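Local coordinates for protein glycosyltransferase Gtf1 (Streptococcus pneumoniae, PDB 4PQG) that adopts the GT-B glycosyltransferase fold, carries an added extended beta-sheet domain, and binds uridine-5'-diphosphate in a pocket between its two Rossmann-like domains, at residues A[75-80]-A[209-214]; A[172-177]-A[183-188]; A[448-453]-A[466-471]; A[331-336]-A[341-346]. All coordinates share one frame; numbering follows the deposited sequence.

Contact 1: A[75-80]-A[209-214]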
# COMPACT_ATOMS: atom_id res chain seq x y z
N ASN A 75 -11.53 -15.58 2.03
CA ASN A 75 -11.86 -16.36 0.82
C ASN A 75 -11.18 -17.74 0.79
O ASN A 75 -11.68 -18.68 0.16
CB ASN A 75 -11.41 -15.54 -0.41
CG ASN A 75 -11.46 -16.33 -1.69
OD1 ASN A 75 -10.42 -16.72 -2.22
ND2 ASN A 75 -12.67 -16.60 -2.18
N HIS A 76 -10.04 -17.84 1.49
CA HIS A 76 -9.12 -18.98 1.40
C HIS A 76 -9.73 -20.28 1.82
O HIS A 76 -9.41 -21.33 1.25
CB HIS A 76 -7.87 -18.73 2.24
CG HIS A 76 -6.90 -19.88 2.25
ND1 HIS A 76 -6.14 -20.21 1.19
CD2 HIS A 76 -6.57 -20.79 3.26
CE1 HIS A 76 -5.36 -21.27 1.50
NE2 HIS A 76 -5.63 -21.62 2.77
N PHE A 77 -10.62 -20.22 2.80
CA PHE A 77 -11.32 -21.39 3.30
C PHE A 77 -12.45 -21.85 2.38
O PHE A 77 -13.13 -22.83 2.69
CB PHE A 77 -11.88 -21.12 4.70
CG PHE A 77 -10.83 -20.73 5.71
CD1 PHE A 77 -10.15 -21.70 6.44
CD2 PHE A 77 -10.56 -19.38 5.97
CE1 PHE A 77 -9.20 -21.35 7.40
CE2 PHE A 77 -9.60 -19.02 6.92
CZ PHE A 77 -8.93 -20.01 7.64
N THR A 78 -12.72 -21.12 1.30
CA THR A 78 -13.77 -21.50 0.39
C THR A 78 -13.15 -21.94 -0.94
O THR A 78 -11.94 -21.85 -1.14
CB THR A 78 -14.77 -20.34 0.11
OG1 THR A 78 -14.24 -19.45 -0.87
CG2 THR A 78 -15.13 -19.56 1.42
N ASP A 79 -14.00 -22.39 -1.86
CA ASP A 79 -13.50 -22.78 -3.17
C ASP A 79 -13.77 -21.72 -4.25
O ASP A 79 -13.58 -21.99 -5.43
CB ASP A 79 -14.09 -24.14 -3.57
CG ASP A 79 -15.57 -24.08 -3.90
OD1 ASP A 79 -16.21 -23.00 -3.90
OD2 ASP A 79 -16.13 -25.16 -4.16
N ILE A 80 -14.21 -20.53 -3.84
CA ILE A 80 -14.37 -19.41 -4.79
C ILE A 80 -13.01 -18.78 -5.05
O ILE A 80 -12.30 -18.39 -4.11
CB ILE A 80 -15.40 -18.36 -4.31
CG1 ILE A 80 -16.79 -19.00 -4.24
CG2 ILE A 80 -15.34 -17.10 -5.19
CD1 ILE A 80 -17.91 -18.09 -3.79
N VAL A 209 -6.75 -16.94 12.20
CA VAL A 209 -5.50 -16.79 11.44
C VAL A 209 -4.57 -17.99 11.66
O VAL A 209 -3.90 -18.42 10.74
CB VAL A 209 -4.79 -15.44 11.77
CG1 VAL A 209 -3.40 -15.38 11.16
CG2 VAL A 209 -5.65 -14.29 11.25
N ARG A 210 -4.56 -18.53 12.88
CA ARG A 210 -3.79 -19.76 13.14
C ARG A 210 -4.24 -20.90 12.22
O ARG A 210 -3.41 -21.55 11.58
CB ARG A 210 -3.88 -20.19 14.61
CG ARG A 210 -2.78 -21.17 14.98
CD ARG A 210 -2.95 -21.69 16.39
NE ARG A 210 -2.59 -20.68 17.38
CZ ARG A 210 -1.35 -20.25 17.64
NH1 ARG A 210 -0.30 -20.74 16.97
NH2 ARG A 210 -1.15 -19.33 18.57
N ALA A 211 -5.55 -21.11 12.15
CA ALA A 211 -6.15 -22.14 11.29
C ALA A 211 -5.79 -21.91 9.84
O ALA A 211 -5.49 -22.86 9.10
CB ALA A 211 -7.67 -22.15 11.46
N PHE A 212 -5.83 -20.65 9.43
CA PHE A 212 -5.37 -20.27 8.11
C PHE A 212 -3.90 -20.69 7.89
O PHE A 212 -3.57 -21.38 6.91
CB PHE A 212 -5.51 -18.77 7.89
CG PHE A 212 -4.77 -18.29 6.67
CD1 PHE A 212 -5.30 -18.49 5.40
CD2 PHE A 212 -3.53 -17.69 6.80
CE1 PHE A 212 -4.60 -18.08 4.27
CE2 PHE A 212 -2.82 -17.28 5.67
CZ PHE A 212 -3.36 -17.48 4.41
N MET A 213 -3.03 -20.28 8.81
CA MET A 213 -1.61 -20.62 8.71
C MET A 213 -1.38 -22.13 8.59
O MET A 213 -0.61 -22.57 7.74
CB MET A 213 -0.82 -20.04 9.87
CG MET A 213 -0.72 -18.52 9.88
SD MET A 213 0.17 -17.79 8.49
CE MET A 213 1.86 -18.26 8.88
N LYS A 214 -2.06 -22.91 9.43
CA LYS A 214 -1.92 -24.38 9.43
C LYS A 214 -2.40 -24.95 8.10
O LYS A 214 -1.80 -25.88 7.57
CB LYS A 214 -2.67 -25.01 10.61
CG LYS A 214 -2.04 -24.67 11.94
CD LYS A 214 -2.64 -25.46 13.09
CE LYS A 214 -1.89 -25.17 14.38
NZ LYS A 214 -0.58 -25.86 14.44
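A small aromatic cluster of His76, Phe77 and Phe212 ties the end of helix 73-76 and the residue after it to helix 205-215. His76 and Phe212 make a T-shaped (edge-to-face) pair: the CD1-CE1 edge of the phenylalanine bears on one face of the imidazole, with centroids 4.9 Å apart and planes at 75°. The closest atoms, His76 CD2 and Phe212 CD1, are 3.4 Å apart, and the phenylalanine edge sits toward the rim of the imidazole rather than over its centre. With CG trans to the backbone N (chi1 177°), the imidazole is carried out toward the helix, where its NE2 is hydrogen-bonded to Ser215 OG; this bond probably limits rotation of the ring. In the GT-B architecture the contact marks a junction, since strand 70-72 is the outer strand of the N-terminal parallel sheet and helix 205-215 brings the chain back to that sheet from the antiparallel one. Both His76 and Phe212 rest on Ile71 of that outer strand. Phe77 reaches the helix with the far end of its ring: CZ is 3.6 Å from Phe212 CB, and CE1 is 4.4 Å from Ala211 CB. Phe208 and Phe197 meet the same ring, the latter edge-to-face. Beyond it, Thr78 OG1 donates to Asn75 O (2.9 Å) and accepts from Ile80 N in an ST turn.

Contact 2: A[172-177]-A[183-188]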
# COMPACT_ATOMS: atom_id res chain seq x y z
N ARG A 172 -21.73 -12.51 9.34
CA ARG A 172 -21.18 -12.57 7.99
C ARG A 172 -21.02 -14.03 7.62
O ARG A 172 -20.47 -14.80 8.40
CB ARG A 172 -19.79 -11.95 7.94
CG ARG A 172 -19.77 -10.46 8.05
CD ARG A 172 -18.56 -9.95 7.30
NE ARG A 172 -18.47 -8.50 7.46
CZ ARG A 172 -17.73 -7.87 8.36
NH1 ARG A 172 -16.97 -8.54 9.22
NH2 ARG A 172 -17.73 -6.55 8.39
N THR A 173 -21.46 -14.41 6.42
CA THR A 173 -21.33 -15.80 5.98
C THR A 173 -20.55 -15.81 4.67
O THR A 173 -20.79 -14.97 3.82
CB THR A 173 -22.72 -16.48 5.80
OG1 THR A 173 -23.36 -16.61 7.07
CG2 THR A 173 -22.59 -17.88 5.17
N PHE A 174 -19.63 -16.76 4.54
CA PHE A 174 -18.86 -16.96 3.30
C PHE A 174 -19.28 -18.25 2.62
O PHE A 174 -19.51 -19.27 3.30
CB PHE A 174 -17.34 -16.89 3.57
CG PHE A 174 -16.85 -15.49 3.82
CD1 PHE A 174 -16.30 -14.73 2.79
CD2 PHE A 174 -16.99 -14.90 5.08
CE1 PHE A 174 -15.89 -13.42 3.01
CE2 PHE A 174 -16.57 -13.59 5.31
CZ PHE A 174 -16.02 -12.85 4.26
N TYR A 175 -19.37 -18.20 1.29
CA TYR A 175 -19.92 -19.29 0.49
C TYR A 175 -18.89 -19.98 -0.41
O TYR A 175 -17.83 -19.40 -0.75
CB TYR A 175 -21.05 -18.78 -0.40
CG TYR A 175 -22.18 -18.17 0.39
CD1 TYR A 175 -23.19 -18.96 0.90
CD2 TYR A 175 -22.22 -16.78 0.61
CE1 TYR A 175 -24.22 -18.41 1.65
CE2 TYR A 175 -23.24 -16.21 1.34
CZ TYR A 175 -24.24 -17.04 1.87
OH TYR A 175 -25.26 -16.49 2.61
N ASN A 176 -19.23 -21.21 -0.79
CA ASN A 176 -18.59 -21.90 -1.91
C ASN A 176 -19.29 -21.55 -3.22
O ASN A 176 -20.37 -20.96 -3.22
CB ASN A 176 -18.60 -23.42 -1.69
CG ASN A 176 -17.51 -23.90 -0.75
OD1 ASN A 176 -16.48 -23.24 -0.56
ND2 ASN A 176 -17.72 -25.06 -0.15
N GLU A 177 -18.68 -21.95 -4.35
CA GLU A 177 -19.27 -21.71 -5.68
C GLU A 177 -20.72 -22.16 -5.83
O GLU A 177 -21.53 -21.46 -6.45
CB GLU A 177 -18.45 -22.39 -6.77
CG GLU A 177 -17.11 -21.72 -7.03
CD GLU A 177 -16.42 -22.32 -8.25
OE1 GLU A 177 -16.67 -23.50 -8.58
OE2 GLU A 177 -15.62 -21.60 -8.87
N TYR A 183 -18.64 -21.00 6.30
CA TYR A 183 -18.52 -20.61 7.70
C TYR A 183 -19.25 -19.30 7.96
O TYR A 183 -19.49 -18.54 7.03
CB TYR A 183 -17.05 -20.53 8.12
CG TYR A 183 -16.24 -19.38 7.52
CD1 TYR A 183 -16.04 -18.19 8.23
CD2 TYR A 183 -15.67 -19.49 6.25
CE1 TYR A 183 -15.27 -17.14 7.70
CE2 TYR A 183 -14.91 -18.45 5.70
CZ TYR A 183 -14.71 -17.29 6.43
OH TYR A 183 -13.95 -16.27 5.88
N ASP A 184 -19.61 -19.07 9.22
CA ASP A 184 -20.28 -17.84 9.65
C ASP A 184 -19.37 -17.11 10.62
O ASP A 184 -18.68 -17.74 11.41
CB ASP A 184 -21.63 -18.13 10.35
CG ASP A 184 -22.50 -19.11 9.57
OD1 ASP A 184 -22.73 -18.86 8.36
OD2 ASP A 184 -22.95 -20.12 10.18
N ILE A 185 -19.38 -15.78 10.59
CA ILE A 185 -18.66 -15.04 11.60
C ILE A 185 -19.73 -14.33 12.40
O ILE A 185 -20.52 -13.58 11.82
CB ILE A 185 -17.66 -14.01 11.03
CG1 ILE A 185 -16.77 -14.65 9.95
CG2 ILE A 185 -16.86 -13.37 12.17
CD1 ILE A 185 -15.95 -13.64 9.13
N LEU A 186 -19.77 -14.58 13.70
CA LEU A 186 -20.71 -13.89 14.56
C LEU A 186 -20.02 -12.60 15.00
O LEU A 186 -18.92 -12.64 15.55
CB LEU A 186 -21.13 -14.77 15.74
CG LEU A 186 -21.79 -16.10 15.32
CD1 LEU A 186 -22.30 -16.82 16.56
CD2 LEU A 186 -22.92 -15.88 14.31
N MET A 187 -20.68 -11.47 14.74
CA MET A 187 -20.12 -10.15 14.96
C MET A 187 -20.64 -9.53 16.24
O MET A 187 -21.79 -9.75 16.64
CB MET A 187 -20.47 -9.23 13.78
CG MET A 187 -20.05 -9.75 12.42
SD MET A 187 -18.26 -9.89 12.23
CE MET A 187 -17.77 -8.20 12.60
N ASN A 188 -19.80 -8.73 16.89
CA ASN A 188 -20.25 -7.93 18.02
C ASN A 188 -19.55 -6.58 17.98
O ASN A 188 -18.34 -6.47 18.24
CB ASN A 188 -20.03 -8.67 19.35
CG ASN A 188 -20.43 -7.83 20.56
OD1 ASN A 188 -21.08 -6.80 20.44
ND2 ASN A 188 -20.02 -8.29 21.74
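Arg172, Phe174 and Tyr183 contribute most of the surface buried here, all three on one face of the sheet together with Ile185. The Arg172 chain runs extended from CG to NE, which pairs with Glu158; Arg172 NH1 meets the bent Met187 side chain, 3.5 Å from Met187 CE. Phe174 and Tyr183 lie side by side and point the same way, their planes only 11° apart but slid so far that the rings barely overlap. It is the phenol oxygen that covers the phenylalanine: Tyr183 OH is 3.4 Å from Phe174 CD2, over one face and toward the rim. Tyr183 holds CG between its own backbone N and carbonyl carbon (chi1 70°), a choice that brings its ring alongside Phe174, and its hydroxyl is hydrogen-bonded to Tyr74 O. Ile185 CD1 adds an apolar touch to Phe174 CE2 at 3.9 Å. The framework is the antiparallel hairpin of strands 166-175 and 181-188, two neighbouring strands of the ten-stranded antiparallel sheet of the extended beta-sheet domain. Arg172 and Ile185 form a hydrogen-bonded pair: Arg172 N donates to Ile185 O at 3.0 Å and Ile185 N to Arg172 O at 2.6 Å, and Phe174 N donates to Tyr183 O in the next such pair. On the other face, the non-hydrogen-bonded pair Thr173 and Asp184 is clasped by its side chains: Thr173 OG1 donates to Asp184 OD1 at 2.7 Å, on the anti side and 30° out of the carboxylate plane, while OD2 has a salt bridge with Lys198.

Contact 3: A[448-453]-A[466-471]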
# COMPACT_ATOMS: atom_id res chain seq x y z
N TYR A 448 19.66 18.70 -4.78
CA TYR A 448 20.11 19.30 -3.53
C TYR A 448 19.55 18.64 -2.27
O TYR A 448 18.37 18.31 -2.21
CB TYR A 448 19.72 20.76 -3.47
CG TYR A 448 20.27 21.62 -4.57
CD1 TYR A 448 21.64 21.88 -4.69
CD2 TYR A 448 19.40 22.21 -5.49
CE1 TYR A 448 22.13 22.69 -5.70
CE2 TYR A 448 19.88 23.03 -6.50
CZ TYR A 448 21.24 23.27 -6.60
OH TYR A 448 21.68 24.08 -7.61
N LEU A 449 20.41 18.48 -1.28
CA LEU A 449 20.00 18.10 0.04
C LEU A 449 19.91 19.36 0.90
O LEU A 449 20.87 20.11 1.02
CB LEU A 449 20.98 17.09 0.64
CG LEU A 449 20.91 15.66 0.08
CD1 LEU A 449 22.10 14.84 0.56
CD2 LEU A 449 19.62 14.97 0.45
N ILE A 450 18.75 19.58 1.48
CA ILE A 450 18.52 20.75 2.33
C ILE A 450 18.63 20.36 3.80
O ILE A 450 17.96 19.43 4.24
CB ILE A 450 17.15 21.38 2.01
CG1 ILE A 450 17.15 21.84 0.54
CG2 ILE A 450 16.82 22.51 2.99
CD1 ILE A 450 15.88 22.50 0.05
N PRO A 451 19.50 21.06 4.56
CA PRO A 451 19.65 20.76 5.99
C PRO A 451 18.29 20.81 6.64
O PRO A 451 17.48 21.66 6.30
CB PRO A 451 20.52 21.92 6.51
CG PRO A 451 21.24 22.42 5.31
CD PRO A 451 20.30 22.22 4.16
N SER A 452 18.03 19.88 7.55
CA SER A 452 16.76 19.83 8.25
C SER A 452 17.03 20.16 9.71
O SER A 452 18.10 19.87 10.23
CB SER A 452 16.14 18.43 8.14
OG SER A 452 14.80 18.40 8.64
N SER A 453 16.05 20.78 10.36
CA SER A 453 16.16 21.06 11.79
C SER A 453 14.94 20.51 12.54
O SER A 453 13.84 20.44 11.97
CB SER A 453 16.33 22.55 12.04
OG SER A 453 16.49 22.82 13.41
N ALA A 466 12.51 27.26 -1.88
CA ALA A 466 12.39 28.31 -2.91
C ALA A 466 13.75 28.67 -3.48
O ALA A 466 13.92 28.68 -4.70
CB ALA A 466 11.71 29.55 -2.37
N ALA A 467 14.72 28.94 -2.59
CA ALA A 467 16.09 29.30 -2.99
C ALA A 467 16.76 28.20 -3.81
O ALA A 467 17.48 28.48 -4.77
CB ALA A 467 16.94 29.62 -1.77
N LYS A 468 16.52 26.95 -3.43
CA LYS A 468 17.14 25.83 -4.13
C LYS A 468 16.55 25.56 -5.51
O LYS A 468 17.28 25.26 -6.47
CB LYS A 468 17.16 24.57 -3.25
CG LYS A 468 18.27 24.57 -2.22
CD LYS A 468 19.62 24.81 -2.89
CE LYS A 468 20.75 24.79 -1.90
NZ LYS A 468 22.05 24.95 -2.61
N ILE A 469 15.23 25.65 -5.61
CA ILE A 469 14.54 25.54 -6.89
C ILE A 469 15.09 26.61 -7.82
O ILE A 469 15.54 26.30 -8.92
CB ILE A 469 13.01 25.69 -6.76
CG1 ILE A 469 12.40 24.47 -6.02
CG2 ILE A 469 12.35 25.86 -8.12
CD1 ILE A 469 11.07 24.75 -5.34
N CYS A 470 15.06 27.87 -7.36
CA CYS A 470 15.54 29.01 -8.15
C CYS A 470 16.99 28.83 -8.60
O CYS A 470 17.30 29.05 -9.76
CB CYS A 470 15.37 30.32 -7.37
SG CYS A 470 13.65 30.84 -7.26
N GLN A 471 17.85 28.38 -7.68
CA GLN A 471 19.25 28.09 -7.99
C GLN A 471 19.47 27.04 -9.09
O GLN A 471 20.40 27.18 -9.91
CB GLN A 471 20.01 27.69 -6.73
CG GLN A 471 21.50 27.45 -6.95
CD GLN A 471 22.20 26.94 -5.71
OE1 GLN A 471 21.60 26.82 -4.64
NE2 GLN A 471 23.49 26.65 -5.84
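Tyr448 presents one face of its ring to Lys468 of helix 458-474. The lysine chain lies over that face: CD makes a CH-pi contact 3.8 Å from the Tyr448 ring centroid, and NZ a cation-pi contact 4.1 Å from it, likewise over the face. A bend at the second torsion of Lys468 (chi2 -54°), followed by an extended run to NZ, lays methylene and ammonium groups across the same ring. The ammonium group is also held from within the helix, because Lys468 NZ donates to Gln471 OE1 at 2.8 Å. Around the far end of the ring, Tyr448 OH touches Gln471 CG at 3.4 Å; the ring and the Gln471 amide planes are 29° apart, and the amide approaches obliquely. Gln471 NE2 is hydrogen-bonded to Glu475 one turn on, so both ends of this amide are engaged. Tyr448 CE2 also comes within 3.4 Å of Lys468 O. Two residues further, Ile450 points to the helix again, as alternation along a strand requires. Its CD1 meets Lys468 CG at 3.9 Å, the two side chains sliding past each other in opposite directions, so the aliphatic root of the lysine fits between Tyr448 and Ile450. Strand 448-450 and helix 466-471 run nearly antiparallel, at 168°, with axes 10.1 Å apart. The strand is the outermost of the six-stranded parallel sheet of the C-terminal domain, bonded to strand 428-431, while the helix touches helix 343-353 through Ala466 and Cys470.

Contact 4: A[331-336]-A[341-346]. With UDP (uridine-5'-diphosphate), chain C.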
# COMPACT_ATOMS: atom_id res chain seq x y z
N LEU A 331 7.37 21.08 -11.98
CA LEU A 331 7.76 20.37 -10.76
C LEU A 331 6.74 19.28 -10.42
O LEU A 331 5.56 19.40 -10.73
CB LEU A 331 7.92 21.36 -9.59
CG LEU A 331 8.81 22.60 -9.83
CD1 LEU A 331 8.73 23.58 -8.67
CD2 LEU A 331 10.26 22.21 -10.10
N ILE A 332 7.21 18.21 -9.78
CA ILE A 332 6.33 17.09 -9.42
C ILE A 332 6.67 16.56 -8.01
O ILE A 332 7.82 16.63 -7.58
CB ILE A 332 6.35 15.98 -10.52
CG1 ILE A 332 5.42 14.81 -10.16
CG2 ILE A 332 7.77 15.50 -10.80
CD1 ILE A 332 5.41 13.70 -11.19
N THR A 333 5.64 16.11 -7.29
CA THR A 333 5.82 15.24 -6.12
C THR A 333 4.75 14.16 -6.16
O THR A 333 3.70 14.33 -6.79
CB THR A 333 5.81 16.00 -4.77
OG1 THR A 333 6.40 15.17 -3.76
CG2 THR A 333 4.42 16.39 -4.32
N ALA A 334 5.03 13.02 -5.53
CA ALA A 334 4.13 11.87 -5.60
C ALA A 334 4.19 11.12 -4.28
O ALA A 334 5.23 10.55 -3.94
CB ALA A 334 4.48 10.95 -6.78
N SER A 335 3.10 11.18 -3.53
CA SER A 335 3.02 10.55 -2.22
C SER A 335 1.60 10.52 -1.69
O SER A 335 0.71 11.26 -2.17
CB SER A 335 3.92 11.29 -1.21
OG SER A 335 3.36 12.53 -0.80
N ARG A 336 1.38 9.66 -0.71
CA ARG A 336 0.24 9.84 0.17
C ARG A 336 0.21 11.31 0.62
O ARG A 336 1.26 11.90 0.92
CB ARG A 336 0.35 8.94 1.40
CG ARG A 336 0.32 7.44 1.10
CD ARG A 336 0.62 6.62 2.35
NE ARG A 336 2.03 6.73 2.74
CZ ARG A 336 2.46 7.26 3.88
NH1 ARG A 336 1.60 7.74 4.78
NH2 ARG A 336 3.77 7.31 4.13
N LYS A 341 4.74 13.72 5.01
CA LYS A 341 5.30 14.11 3.70
C LYS A 341 5.42 15.64 3.55
O LYS A 341 6.10 16.13 2.65
CB LYS A 341 4.45 13.54 2.55
CG LYS A 341 4.29 12.01 2.54
CD LYS A 341 5.60 11.29 2.15
CE LYS A 341 5.44 9.77 2.25
NZ LYS A 341 6.48 9.00 1.50
N HIS A 342 4.73 16.38 4.43
CA HIS A 342 4.81 17.86 4.49
C HIS A 342 4.70 18.54 3.17
O HIS A 342 5.45 19.49 2.88
CB HIS A 342 6.11 18.31 5.16
CG HIS A 342 6.37 17.64 6.48
ND1 HIS A 342 5.81 18.07 7.64
CD2 HIS A 342 7.16 16.54 6.81
CE1 HIS A 342 6.23 17.28 8.65
NE2 HIS A 342 7.06 16.35 8.14
N ILE A 343 3.76 18.08 2.34
CA ILE A 343 3.58 18.67 1.02
C ILE A 343 3.23 20.16 1.14
O ILE A 343 3.55 20.94 0.24
CB ILE A 343 2.58 17.88 0.16
CG1 ILE A 343 3.11 16.46 -0.09
CG2 ILE A 343 2.36 18.56 -1.19
CD1 ILE A 343 2.08 15.52 -0.68
N ASP A 344 2.63 20.55 2.27
CA ASP A 344 2.29 21.96 2.49
C ASP A 344 3.51 22.87 2.45
O ASP A 344 3.44 23.97 1.90
CB ASP A 344 1.46 22.17 3.76
CG ASP A 344 2.14 21.64 5.00
OD1 ASP A 344 2.56 20.46 4.97
OD2 ASP A 344 2.26 22.40 5.99
N TRP A 345 4.62 22.40 3.00
CA TRP A 345 5.90 23.11 2.88
C TRP A 345 6.32 23.27 1.45
O TRP A 345 6.79 24.35 1.07
CB TRP A 345 7.00 22.43 3.69
CG TRP A 345 6.73 22.36 5.18
CD1 TRP A 345 5.79 23.07 5.91
CD2 TRP A 345 7.45 21.55 6.18
NE1 TRP A 345 5.86 22.75 7.24
CE2 TRP A 345 6.83 21.85 7.47
CE3 TRP A 345 8.49 20.63 6.12
CZ2 TRP A 345 7.25 21.25 8.65
CZ3 TRP A 345 8.90 20.01 7.32
CH2 TRP A 345 8.29 20.33 8.55
N LEU A 346 6.14 22.23 0.62
CA LEU A 346 6.47 22.34 -0.80
C LEU A 346 5.59 23.34 -1.54
O LEU A 346 6.09 24.11 -2.38
CB LEU A 346 6.37 20.98 -1.51
CG LEU A 346 7.34 19.89 -1.03
CD1 LEU A 346 7.09 18.62 -1.82
CD2 LEU A 346 8.78 20.37 -1.18
N1 UDP C . 1.98 6.09 -6.03
C2 UDP C . 1.14 5.93 -7.16
N3 UDP C . 0.41 6.95 -7.57
C4 UDP C . 0.42 8.14 -6.95
C5 UDP C . 1.23 8.34 -5.83
C6 UDP C . 2.02 7.28 -5.39
O2 UDP C . 1.09 4.84 -7.78
O4 UDP C . -0.30 9.06 -7.40
C1' UDP C . 2.82 4.95 -5.63
C2' UDP C . 4.26 5.23 -6.04
O2' UDP C . 4.57 4.86 -7.39
C3' UDP C . 5.10 4.45 -5.04
C4' UDP C . 4.19 4.32 -3.82
O4' UDP C . 2.89 4.79 -4.21
O3' UDP C . 5.39 3.14 -5.55
C5' UDP C . 4.66 5.17 -2.64
O5' UDP C . 5.82 4.58 -2.10
PA UDP C . 6.89 5.44 -1.27
O1A UDP C . 8.00 4.53 -0.80
O2A UDP C . 7.25 6.63 -2.13
O3A UDP C . 6.09 6.16 -0.07
PB UDP C . 5.28 5.55 1.19
O1B UDP C . 5.68 6.44 2.34
O2B UDP C . 3.82 5.65 0.79
O3B UDP C . 5.80 4.14 1.38
O HOH W 1 5.82 8.80 -1.70
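The Arg336 guanidinium turns its edge to the beta-phosphate of UDP, with PB in its plane, while the Lys341 chain comes to it obliquely, CE 3.5 Å from Arg336 NH2. Two nearly straight bonds fix this flat group: Arg336 NE donates to UDP O2B at 2.9 Å (173°), and Arg336 NH2 to UDP O1B at 2.8 Å (175°). At the start of the helix, Trp345 CZ3 lies over one face of the His342 ring and His342 ND1 over one face of the indole, each toward the rim. Lys341 crosses Arg336 at about a right angle and shares O1B: Lys341 NZ donates to UDP O1B at 2.8 Å and, weakly, to O3A. Lys341 NZ also donates to a water lying near Ala334 O and UDP O2A. The two cations converge on the diphosphate, and acidic partners steady them: Glu340 pairs with Arg336, Glu412 with Lys341. The base of Lys341 rests on the loop, CG 3.4 Å from Arg336 O. Ser335 OG donates to that same carbonyl (Arg336 O, 2.8 Å) from above its plane and touches Ile343 CD1 at 3.3 Å; Thr333 CB meets Leu346 CD1 loosely. Strand 330-334, helix 343-353 and strand 361-365 form a beta-alpha-beta unit of the C-terminal Rossmann-like domain. The strand sits between 361-365 and 404-406 in the sheet, and the helix packs through Ile343 on helix 371-380 and through Leu346 on helix 458-474.

The four contacts fall into two groups on opposite sides of the chain's centre. Contacts 1 and 2 have centres 13 Å apart: contact 2 lies within the antiparallel sheet, and contact 1 beside it, where the chain leaves and rejoins the N-terminal parallel sheet. Contact 2 comes in the chain between the two segments of contact 1, and Asp79 touches Asn176 and Glu177. Contacts 4 and 3 follow in that order, centres 14 Å apart, on the same six-stranded parallel sheet, meeting where Leu331 packs on Ile469. Contact 4 holds UDP just beyond the end of inner strand 330-334; contact 3 covers the sheet's edge. Contact 2 lies far from the UDP pocket, its nearest atoms about 23 Å from contact 4.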